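Side-chain contacts in uncharacterized protein ScGH5_18 (Streptomyces cattleya, PDB 7LR8), which probably hydrolyses the Man-beta-1,4-GlcNAc disaccharide of the N-glycan core, as a glycoside hydrolase of family 5, subfamily 18: residues S102-P107 with H160-P165; H52-P57 with V150-N155; R116-D121 with S126-Y131. The protein carries 1 engineered substitution. One frame throughout, in Å; residues are numbered along the deposited sequence.

Interaction 1. Residues S102-P107 with H160-P165; sequences SFDFLP and HPHPDP. With NAG (2-acetamido-2-deoxy-beta-D-glucopyranose), chain D.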
loop_
_atom_site.group_PDB
_atom_site.type_symbol
_atom_site.label_atom_id
_atom_site.label_comp_id
_atom_site.label_asym_id
_atom_site.label_seq_id
_atom_site.Cartn_x
_atom_site.Cartn_y
_atom_site.Cartn_z
ATOM N N SER B 102 -11.546 7.967 0.425
ATOM C CA SER B 102 -10.719 8.433 1.551
ATOM C C SER B 102 -9.434 7.631 1.718
ATOM O O SER B 102 -8.570 8.047 2.490
ATOM C CB SER B 102 -11.462 8.461 2.902
ATOM O OG SER B 102 -11.524 7.160 3.475
ATOM N N PHE B 103 -9.282 6.508 1.024
ATOM C CA PHE B 103 -8.079 5.680 1.074
ATOM C C PHE B 103 -7.168 5.925 -0.126
ATOM O O PHE B 103 -7.625 5.974 -1.276
ATOM C CB PHE B 103 -8.445 4.193 1.109
ATOM C CG PHE B 103 -9.269 3.805 2.296
ATOM C CD1 PHE B 103 -8.662 3.535 3.515
ATOM C CD2 PHE B 103 -10.667 3.729 2.200
ATOM C CE1 PHE B 103 -9.432 3.186 4.621
ATOM C CE2 PHE B 103 -11.428 3.368 3.290
ATOM C CZ PHE B 103 -10.808 3.102 4.509
ATOM N N ASP B 104 -5.866 6.017 0.146
ATOM C CA ASP B 104 -4.835 6.055 -0.888
ATOM C C ASP B 104 -4.240 4.663 -1.046
ATOM O O ASP B 104 -3.699 4.100 -0.083
ATOM C CB ASP B 104 -3.722 7.041 -0.526
ATOM C CG ASP B 104 -4.149 8.492 -0.629
ATOM O OD1 ASP B 104 -5.129 8.809 -1.352
ATOM O OD2 ASP B 104 -3.470 9.323 0.013
ATOM N N PHE B 105 -4.279 4.137 -2.276
ATOM C CA PHE B 105 -3.701 2.837 -2.619
ATOM C C PHE B 105 -2.437 3.095 -3.433
ATOM O O PHE B 105 -2.496 3.275 -4.654
ATOM C CB PHE B 105 -4.717 1.981 -3.375
ATOM C CG PHE B 105 -5.917 1.625 -2.535
ATOM C CD1 PHE B 105 -5.858 0.583 -1.625
ATOM C CD2 PHE B 105 -7.072 2.382 -2.611
ATOM C CE1 PHE B 105 -6.950 0.270 -0.807
ATOM C CE2 PHE B 105 -8.170 2.078 -1.809
ATOM C CZ PHE B 105 -8.104 1.019 -0.908
ATOM N N LEU B 106 -1.291 3.121 -2.748
ATOM C CA LEU B 106 -0.030 3.453 -3.404
ATOM C C LEU B 106 0.883 2.242 -3.451
ATOM O O LEU B 106 1.053 1.566 -2.428
ATOM C CB LEU B 106 0.663 4.603 -2.665
ATOM C CG LEU B 106 -0.068 5.952 -2.690
ATOM C CD1 LEU B 106 0.453 6.870 -1.579
ATOM C CD2 LEU B 106 0.056 6.618 -4.061
ATOM N N PRO B 107 1.490 1.932 -4.603
ATOM C CA PRO B 107 2.381 0.768 -4.664
ATOM C C PRO B 107 3.608 0.968 -3.786
ATOM O O PRO B 107 4.097 2.087 -3.609
ATOM C CB PRO B 107 2.766 0.685 -6.148
ATOM C CG PRO B 107 1.693 1.489 -6.876
ATOM C CD PRO B 107 1.327 2.583 -5.916
ATOM N N HIS B 160 -2.061 20.622 -1.173
ATOM C CA HIS B 160 -3.005 20.819 -0.081
ATOM C C HIS B 160 -4.429 20.489 -0.541
ATOM O O HIS B 160 -4.807 20.815 -1.679
ATOM C CB HIS B 160 -2.924 22.269 0.407
ATOM C CG HIS B 160 -3.901 22.605 1.492
ATOM N ND1 HIS B 160 -5.196 23.002 1.235
ATOM C CD2 HIS B 160 -3.768 22.605 2.840
ATOM C CE1 HIS B 160 -5.821 23.230 2.378
ATOM N NE2 HIS B 160 -4.977 22.995 3.367
ATOM N N PRO B 161 -5.262 19.864 0.313
ATOM C CA PRO B 161 -5.017 19.481 1.710
ATOM C C PRO B 161 -4.447 18.066 1.940
ATOM O O PRO B 161 -4.498 17.602 3.089
ATOM C CB PRO B 161 -6.415 19.595 2.330
ATOM C CG PRO B 161 -7.309 19.183 1.229
ATOM C CD PRO B 161 -6.683 19.699 -0.043
ATOM N N HIS B 162 -3.910 17.408 0.908
ATOM C CA HIS B 162 -3.316 16.096 1.121
ATOM C C HIS B 162 -2.240 16.177 2.207
ATOM O O HIS B 162 -1.465 17.137 2.246
ATOM C CB HIS B 162 -2.702 15.538 -0.162
ATOM C CG HIS B 162 -2.436 14.064 -0.100
ATOM N ND1 HIS B 162 -1.313 13.531 0.500
ATOM C CD2 HIS B 162 -3.178 13.008 -0.511
ATOM C CE1 HIS B 162 -1.362 12.213 0.430
ATOM N NE2 HIS B 162 -2.485 11.869 -0.179
ATOM N N PRO B 163 -2.168 15.187 3.100
ATOM C CA PRO B 163 -1.191 15.254 4.200
ATOM C C PRO B 163 0.252 15.048 3.767
ATOM O O PRO B 163 1.160 15.372 4.545
ATOM C CB PRO B 163 -1.642 14.129 5.139
ATOM C CG PRO B 163 -2.414 13.193 4.278
ATOM C CD PRO B 163 -3.086 14.043 3.233
ATOM N N ASP B 164 0.502 14.517 2.567
ATOM C CA ASP B 164 1.866 14.199 2.159
ATOM C C ASP B 164 1.942 14.239 0.638
ATOM O O ASP B 164 2.176 13.205 -0.001
ATOM C CB ASP B 164 2.267 12.829 2.713
ATOM C CG ASP B 164 3.740 12.487 2.462
ATOM O OD1 ASP B 164 4.553 13.378 2.125
ATOM O OD2 ASP B 164 4.067 11.298 2.615
ATOM N N PRO B 165 1.745 15.402 0.028
ATOM C CA PRO B 165 1.558 15.453 -1.421
ATOM C C PRO B 165 2.864 15.313 -2.189
ATOM O O PRO B 165 3.961 15.569 -1.679
ATOM C CB PRO B 165 0.941 16.831 -1.647
ATOM C CG PRO B 165 1.515 17.660 -0.535
ATOM C CD PRO B 165 1.611 16.730 0.646
HETATM C C1 NAG D . -12.607 14.416 -1.337
HETATM C C2 NAG D . -12.491 12.962 -0.881
HETATM C C3 NAG D . -12.572 12.014 -2.085
HETATM C C4 NAG D . -13.795 12.318 -2.949
HETATM C C5 NAG D . -13.766 13.803 -3.317
HETATM C C6 NAG D . -14.933 14.283 -4.144
HETATM C C7 NAG D . -11.169 12.170 1.043
HETATM C C8 NAG D . -9.792 12.076 1.642
HETATM N N2 NAG D . -11.247 12.765 -0.153
HETATM O O1 NAG D . -12.660 15.236 -0.217
HETATM O O3 NAG D . -12.605 10.664 -1.640
HETATM O O4 NAG D . -13.742 11.482 -4.105
HETATM O O5 NAG D . -13.783 14.582 -2.114
HETATM O O6 NAG D . -14.735 15.626 -4.565
HETATM O O7 NAG D . -12.161 11.720 1.615
#
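Asp104 and His162 form a histidine-carboxylate hydrogen bond that joins two loops on the C-terminal face of the (beta/alpha)8 barrel: the excursion after strand 90-94, which carries the short strand 103-104, and the loop between strand 145-152 and helix 170-187. CB of Asp104 points toward the histidine loop. With chi1 at -72°, CG sits beside the backbone N, and the carboxylate meets the imidazole at its edge, near the ring plane, with the two planes 11° apart. CG stays 3.8 Å from NE2 of His162. OD1 turns to the substrate side, where it accepts a hydrogen bond from ND1 of His99; the other nitrogen of that histidine holds the N-acetylglucosamine, so Asp104 acts as a second-shell residue. OD2 accepts the N-H of His162 NE2 at 2.7 Å, on its syn side, somewhat out of the carboxylate plane, with a fairly straight N-H...O angle of 156°. The same oxygen is also bonded to Thr112 of the second subunit, whose Trp113 packs on both partners. At the far side of the imidazole, ND1 of His162 accepts from the backbone N of Asp164 at 2.9 Å, which helps fix the rotation of the ring.

Interaction 2. Residues H52-P57 with V150-N155; sequences HVRVFP and VGNAIN. Engineered in segment 150-155: Ala153 (natural residue Glu). With BMA (beta-D-mannopyranose), chain C.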
loop_
_atom_site.group_PDB
_atom_site.type_symbol
_atom_site.label_atom_id
_atom_site.label_comp_id
_atom_site.label_asym_id
_atom_site.label_seq_id
_atom_site.Cartn_x
_atom_site.Cartn_y
_atom_site.Cartn_z
ATOM N N HIS B 52 -23.922 2.400 -19.035
ATOM C CA HIS B 52 -22.477 2.253 -18.883
ATOM C C HIS B 52 -22.147 2.137 -17.404
ATOM O O HIS B 52 -22.970 2.446 -16.532
ATOM C CB HIS B 52 -21.694 3.427 -19.507
ATOM C CG HIS B 52 -21.916 4.734 -18.817
ATOM N ND1 HIS B 52 -22.951 5.584 -19.146
ATOM C CD2 HIS B 52 -21.255 5.327 -17.789
ATOM C CE1 HIS B 52 -22.905 6.654 -18.370
ATOM N NE2 HIS B 52 -21.893 6.517 -17.530
ATOM N N VAL B 53 -20.934 1.663 -17.137
ATOM C CA VAL B 53 -20.356 1.663 -15.801
ATOM C C VAL B 53 -18.963 2.256 -15.896
ATOM O O VAL B 53 -18.286 2.150 -16.927
ATOM C CB VAL B 53 -20.285 0.249 -15.174
ATOM C CG1 VAL B 53 -21.681 -0.246 -14.811
ATOM C CG2 VAL B 53 -19.615 -0.724 -16.117
ATOM N N ARG B 54 -18.545 2.902 -14.812
ATOM C CA ARG B 54 -17.168 3.332 -14.607
ATOM C C ARG B 54 -16.570 2.399 -13.568
ATOM O O ARG B 54 -17.176 2.203 -12.509
ATOM C CB ARG B 54 -17.133 4.791 -14.135
ATOM C CG ARG B 54 -15.806 5.278 -13.553
ATOM C CD ARG B 54 -15.719 6.802 -13.715
ATOM N NE ARG B 54 -14.519 7.384 -13.109
ATOM C CZ ARG B 54 -14.494 8.090 -11.975
ATOM N NH1 ARG B 54 -15.615 8.333 -11.293
ATOM N NH2 ARG B 54 -13.349 8.591 -11.540
ATOM N N VAL B 55 -15.426 1.772 -13.891
ATOM C CA VAL B 55 -14.886 0.696 -13.067
ATOM C C VAL B 55 -13.442 0.987 -12.653
ATOM O O VAL B 55 -12.703 1.718 -13.318
ATOM C CB VAL B 55 -14.972 -0.679 -13.768
ATOM C CG1 VAL B 55 -16.403 -0.947 -14.236
ATOM C CG2 VAL B 55 -14.014 -0.760 -14.930
ATOM N N PHE B 56 -13.040 0.368 -11.548
ATOM C CA PHE B 56 -11.826 0.762 -10.832
ATOM C C PHE B 56 -10.898 -0.397 -10.501
ATOM O O PHE B 56 -11.107 -1.097 -9.491
ATOM C CB PHE B 56 -12.200 1.498 -9.553
ATOM C CG PHE B 56 -13.039 2.710 -9.791
ATOM C CD1 PHE B 56 -12.444 3.919 -10.135
ATOM C CD2 PHE B 56 -14.421 2.648 -9.662
ATOM C CE1 PHE B 56 -13.220 5.044 -10.349
ATOM C CE2 PHE B 56 -15.197 3.779 -9.891
ATOM C CZ PHE B 56 -14.578 4.976 -10.235
ATOM N N PRO B 57 -9.837 -0.583 -11.284
ATOM C CA PRO B 57 -8.691 -1.369 -10.811
ATOM C C PRO B 57 -8.114 -0.748 -9.551
ATOM O O PRO B 57 -8.227 0.459 -9.324
ATOM C CB PRO B 57 -7.683 -1.271 -11.965
ATOM C CG PRO B 57 -8.451 -0.854 -13.157
ATOM C CD PRO B 57 -9.695 -0.126 -12.675
ATOM N N VAL B 150 -7.563 8.566 -16.802
ATOM C CA VAL B 150 -6.196 8.375 -16.303
ATOM C C VAL B 150 -6.208 7.831 -14.875
ATOM O O VAL B 150 -5.530 6.840 -14.569
ATOM C CB VAL B 150 -5.389 9.681 -16.414
ATOM C CG1 VAL B 150 -4.082 9.566 -15.613
ATOM C CG2 VAL B 150 -5.105 9.990 -17.880
ATOM N N GLY B 151 -6.999 8.444 -13.994
ATOM C CA GLY B 151 -7.147 7.935 -12.632
ATOM C C GLY B 151 -8.134 8.795 -11.864
ATOM O O GLY B 151 -8.345 9.971 -12.173
ATOM N N ASN B 152 -8.729 8.183 -10.846
ATOM C CA ASN B 152 -9.827 8.834 -10.124
ATOM C C ASN B 152 -9.283 9.972 -9.266
ATOM O O ASN B 152 -8.719 9.743 -8.190
ATOM C CB ASN B 152 -10.569 7.831 -9.247
ATOM C CG ASN B 152 -11.589 8.508 -8.360
ATOM O OD1 ASN B 152 -12.373 9.304 -8.852
ATOM N ND2 ASN B 152 -11.549 8.238 -7.051
ATOM N N ALA B 153 -9.455 11.210 -9.733
ATOM C CA ALA B 153 -9.057 12.393 -8.976
ATOM C C ALA B 153 -7.606 12.281 -8.516
ATOM O O ALA B 153 -7.279 12.520 -7.348
ATOM C CB ALA B 153 -9.991 12.621 -7.776
ATOM N N ILE B 154 -6.724 11.917 -9.455
ATOM C CA ILE B 154 -5.306 11.793 -9.137
ATOM C C ILE B 154 -4.741 13.124 -8.664
ATOM O O ILE B 154 -3.768 13.144 -7.904
ATOM C CB ILE B 154 -4.517 11.246 -10.354
ATOM C CG1 ILE B 154 -3.138 10.733 -9.916
ATOM C CG2 ILE B 154 -4.361 12.304 -11.437
ATOM C CD1 ILE B 154 -3.189 9.363 -9.284
ATOM N N ASN B 155 -5.360 14.242 -9.062
ATOM C CA ASN B 155 -4.918 15.555 -8.598
ATOM C C ASN B 155 -4.930 15.684 -7.081
ATOM O O ASN B 155 -4.280 16.593 -6.555
ATOM C CB ASN B 155 -5.770 16.682 -9.215
ATOM C CG ASN B 155 -7.251 16.659 -8.782
ATOM O OD1 ASN B 155 -7.900 15.611 -8.735
ATOM N ND2 ASN B 155 -7.781 17.835 -8.492
HETATM C C1 BMA C . -14.999 11.091 -4.733
HETATM C C2 BMA C . -14.862 9.644 -5.309
HETATM C C3 BMA C . -14.590 8.688 -4.165
HETATM C C4 BMA C . -15.592 8.966 -2.962
HETATM C C5 BMA C . -16.704 9.972 -3.371
HETATM C C6 BMA C . -17.625 10.350 -2.232
HETATM O O2 BMA C . -13.808 9.551 -6.255
HETATM O O3 BMA C . -13.196 8.740 -3.772
HETATM O O4 BMA C . -16.175 7.747 -2.591
HETATM O O5 BMA C . -16.104 11.206 -3.808
HETATM O O6 BMA C . -16.813 10.981 -1.213
#
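Arg54 and Asn152 meet at about a right angle, the guanidinium of one turned 63° against the amide of the other. The arginine chain runs extended from CG to NE, and its NH2 gives a bent hydrogen bond to OD1 of Asn152 at 2.9 Å, with the donor tilted 34° from the carbonyl plane. Phe56 packs against both. Its CZ lies 3.5 Å over the centre of the Arg54 guanidinium, so the ring meets that flat group with its edge, while CE1 touches CB of Asn152 at 4.0 Å. The rest of the guanidinium is held by salt bridges from NE to Asp94 and from NH1 to Glu268, which leaves little freedom for it to turn. With OD1 engaged by Arg54 and CG anti to the backbone N (chi1 173°), Asn152 points ND2 at the sugar: the amide donates to O2 of the mannose at 2.7 Å, and also to the carbonyl of His99. Next in the chain is Ala153, engineered in place of a glutamate. The Asn-Glu pair at the end of the fourth barrel strand is a hallmark of clan GH-A, where the glutamate is usually the acid/base, and the arginine on the second strand is characteristic of family 5.

Interaction 3. Residues R116-D121 with S126-Y131; sequences RNLFTD and SGQAEY. With AE3 (2-(2-ethoxyethoxy)ethanol), chain F.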
loop_
_atom_site.group_PDB
_atom_site.type_symbol
_atom_site.label_atom_id
_atom_site.label_comp_id
_atom_site.label_asym_id
_atom_site.label_seq_id
_atom_site.Cartn_x
_atom_site.Cartn_y
_atom_site.Cartn_z
ATOM N N ARG B 116 9.044 8.216 -4.773
ATOM C CA ARG B 116 9.351 8.802 -6.072
ATOM C C ARG B 116 8.090 9.488 -6.565
ATOM O O ARG B 116 7.030 8.861 -6.612
ATOM C CB ARG B 116 9.824 7.742 -7.073
ATOM C CG ARG B 116 11.208 7.197 -6.775
ATOM C CD ARG B 116 11.598 6.102 -7.743
ATOM N NE ARG B 116 10.906 4.844 -7.492
ATOM C CZ ARG B 116 11.138 3.721 -8.170
ATOM N NH1 ARG B 116 12.053 3.705 -9.155
ATOM N NH2 ARG B 116 10.479 2.614 -7.859
ATOM N N ASN B 117 8.216 10.771 -6.903
ATOM C CA ASN B 117 7.064 11.621 -7.214
ATOM C C ASN B 117 6.202 11.003 -8.316
ATOM O O ASN B 117 6.709 10.639 -9.383
ATOM C CB ASN B 117 7.593 13.010 -7.615
ATOM C CG ASN B 117 6.501 14.053 -7.787
ATOM O OD1 ASN B 117 5.591 13.868 -8.573
ATOM N ND2 ASN B 117 6.618 15.180 -7.073
ATOM N N LEU B 118 4.884 10.895 -8.044
ATOM C CA LEU B 118 3.955 10.215 -8.949
ATOM C C LEU B 118 3.865 10.907 -10.293
ATOM O O LEU B 118 3.505 10.274 -11.295
ATOM C CB LEU B 118 2.544 10.153 -8.339
ATOM C CG LEU B 118 2.359 9.238 -7.141
ATOM C CD1 LEU B 118 0.873 9.281 -6.731
ATOM C CD2 LEU B 118 2.821 7.820 -7.469
ATOM N N PHE B 119 4.168 12.203 -10.336
ATOM C CA PHE B 119 3.978 12.988 -11.542
ATOM C C PHE B 119 5.264 13.303 -12.291
ATOM O O PHE B 119 5.188 13.644 -13.477
ATOM C CB PHE B 119 3.279 14.298 -11.200
ATOM C CG PHE B 119 1.990 14.114 -10.457
ATOM C CD1 PHE B 119 0.862 13.672 -11.118
ATOM C CD2 PHE B 119 1.916 14.360 -9.088
ATOM C CE1 PHE B 119 -0.334 13.493 -10.439
ATOM C CE2 PHE B 119 0.715 14.194 -8.396
ATOM C CZ PHE B 119 -0.404 13.752 -9.079
ATOM N N THR B 120 6.433 13.201 -11.649
ATOM C CA THR B 120 7.695 13.612 -12.267
ATOM C C THR B 120 8.798 12.559 -12.273
ATOM O O THR B 120 9.778 12.737 -13.018
ATOM C CB THR B 120 8.265 14.871 -11.588
ATOM O OG1 THR B 120 8.649 14.565 -10.237
ATOM C CG2 THR B 120 7.240 16.016 -11.607
ATOM N N ASP B 121 8.721 11.508 -11.458
ATOM C CA ASP B 121 9.837 10.566 -11.423
ATOM C C ASP B 121 9.913 9.803 -12.738
ATOM O O ASP B 121 8.930 9.186 -13.139
ATOM C CB ASP B 121 9.711 9.568 -10.282
ATOM C CG ASP B 121 10.879 8.605 -10.255
ATOM O OD1 ASP B 121 11.920 8.966 -9.646
ATOM O OD2 ASP B 121 10.788 7.518 -10.879
ATOM N N SER B 126 7.212 6.209 -16.325
ATOM C CA SER B 126 7.271 5.199 -17.371
ATOM C C SER B 126 6.463 3.974 -16.963
ATOM O O SER B 126 5.800 3.345 -17.799
ATOM C CB SER B 126 8.737 4.843 -17.661
ATOM O OG SER B 126 8.879 3.505 -18.106
ATOM N N GLY B 127 6.502 3.631 -15.677
ATOM C CA GLY B 127 5.703 2.515 -15.197
ATOM C C GLY B 127 4.209 2.758 -15.324
ATOM O O GLY B 127 3.457 1.848 -15.684
ATOM N N GLN B 128 3.766 3.983 -15.021
ATOM C CA GLN B 128 2.342 4.325 -15.140
ATOM C C GLN B 128 1.889 4.274 -16.589
ATOM O O GLN B 128 0.793 3.775 -16.884
ATOM C CB GLN B 128 2.069 5.719 -14.589
ATOM C CG GLN B 128 2.315 5.900 -13.107
ATOM C CD GLN B 128 2.443 7.361 -12.778
ATOM O OE1 GLN B 128 2.838 8.157 -13.632
ATOM N NE2 GLN B 128 2.095 7.734 -11.549
ATOM N N ALA B 129 2.718 4.793 -17.505
ATOM C CA ALA B 129 2.369 4.794 -18.923
ATOM C C ALA B 129 2.225 3.377 -19.451
ATOM O O ALA B 129 1.298 3.087 -20.216
ATOM C CB ALA B 129 3.424 5.573 -19.722
ATOM N N GLU B 130 3.130 2.473 -19.055
ATOM C CA GLU B 130 3.044 1.102 -19.549
ATOM C C GLU B 130 1.819 0.393 -18.988
ATOM O O GLU B 130 1.181 -0.408 -19.688
ATOM C CB GLU B 130 4.325 0.336 -19.195
ATOM C CG GLU B 130 4.403 -1.103 -19.723
ATOM C CD GLU B 130 4.167 -1.261 -21.237
ATOM O OE1 GLU B 130 4.229 -0.281 -22.023
ATOM O OE2 GLU B 130 3.894 -2.400 -21.638
ATOM N N TYR B 131 1.479 0.686 -17.730
ATOM C CA TYR B 131 0.273 0.151 -17.107
ATOM C C TYR B 131 -0.986 0.589 -17.857
ATOM O O TYR B 131 -1.823 -0.244 -18.222
ATOM C CB TYR B 131 0.250 0.611 -15.646
ATOM C CG TYR B 131 -1.042 0.484 -14.886
ATOM C CD1 TYR B 131 -1.597 -0.755 -14.589
ATOM C CD2 TYR B 131 -1.702 1.619 -14.447
ATOM C CE1 TYR B 131 -2.790 -0.854 -13.861
ATOM C CE2 TYR B 131 -2.908 1.530 -13.716
ATOM C CZ TYR B 131 -3.440 0.289 -13.439
ATOM O OH TYR B 131 -4.610 0.173 -12.708
HETATM C C1 AE3 F . 11.321 12.472 -21.253
HETATM C C2 AE3 F . 12.033 12.803 -19.944
HETATM O O2 AE3 F . 11.861 11.756 -19.033
HETATM C C3 AE3 F . 11.590 12.193 -17.734
HETATM C C4 AE3 F . 10.149 11.833 -17.379
HETATM O O3 AE3 F . 9.647 12.745 -16.445
HETATM C C5 AE3 F . 8.355 12.450 -15.992
HETATM C C6 AE3 F . 7.334 13.326 -16.717
HETATM O O4 AE3 F . 6.920 12.694 -17.897
#
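An Asx turn leading into the N-cap of helix 122-139 is the setting here, and the helix reaches back to it: Gln128, two turns in, binds the backbone carbonyl of Leu118. In the barrel this is the helix that links the third strand, 90-94, to the fourth, 145-152. Asn117 makes the turn, its OD1 accepting from the backbone N of Phe119 at 2.8 Å, in the plane of the side-chain carbonyl, and only weakly from N of Thr120. Asp121 follows at the N-cap, its OD2 taking the backbone N of Val124. From the helix, Gln128 CG leaves beside the backbone N (chi1 -64°) and the chain then extends, bringing NE2 to 2.9 Å from O of Leu118. The bond falls on a lone pair of that oxygen, in its carbonyl plane, but is bent, at 140° for N-H...O. The Leu118 side chain crosses that of Gln128 at about a right angle, its CB 4.0 Å from NE2. With OE1 accepting from the indole NE1 of Trp176 on helix 170-187 and NE2 giving to Leu118 O, the two bonds together fix which end of the amide is which. A leucine in place of Gln128 would probably leave both the Leu118 carbonyl and the Trp176 indole N-H without their mates in this buried spot. A 2-(2-ethoxyethoxy)ethanol molecule lies against the turn, its C5 3.3 Å from the backbone O of Thr120.

All three contacts are buried, yet at different depths. Interaction 2 lies deepest, its centre about 8 Å from that of the chain, and ties barrel strands together with charged and amide groups at the sugar. Interaction 1, its centre about 18 Å out, is a histidine-carboxylate hydrogen bond between loops, partly covered by the second subunit. His99 connects these two, meeting Asp104 with its ring and Asn152 with its carbonyl. Interaction 3, centred about 22 Å out, is a hydrogen bond from a neutral side-chain amide to a backbone carbonyl, pinning a loop to a helix away from the glycan. It still packs on its neighbours: Leu118 CD1 lies 3.9 Å from Leu106 CD2 of interaction 1, and Tyr131 OH 3.5 Å from Pro57 CB of interaction 2.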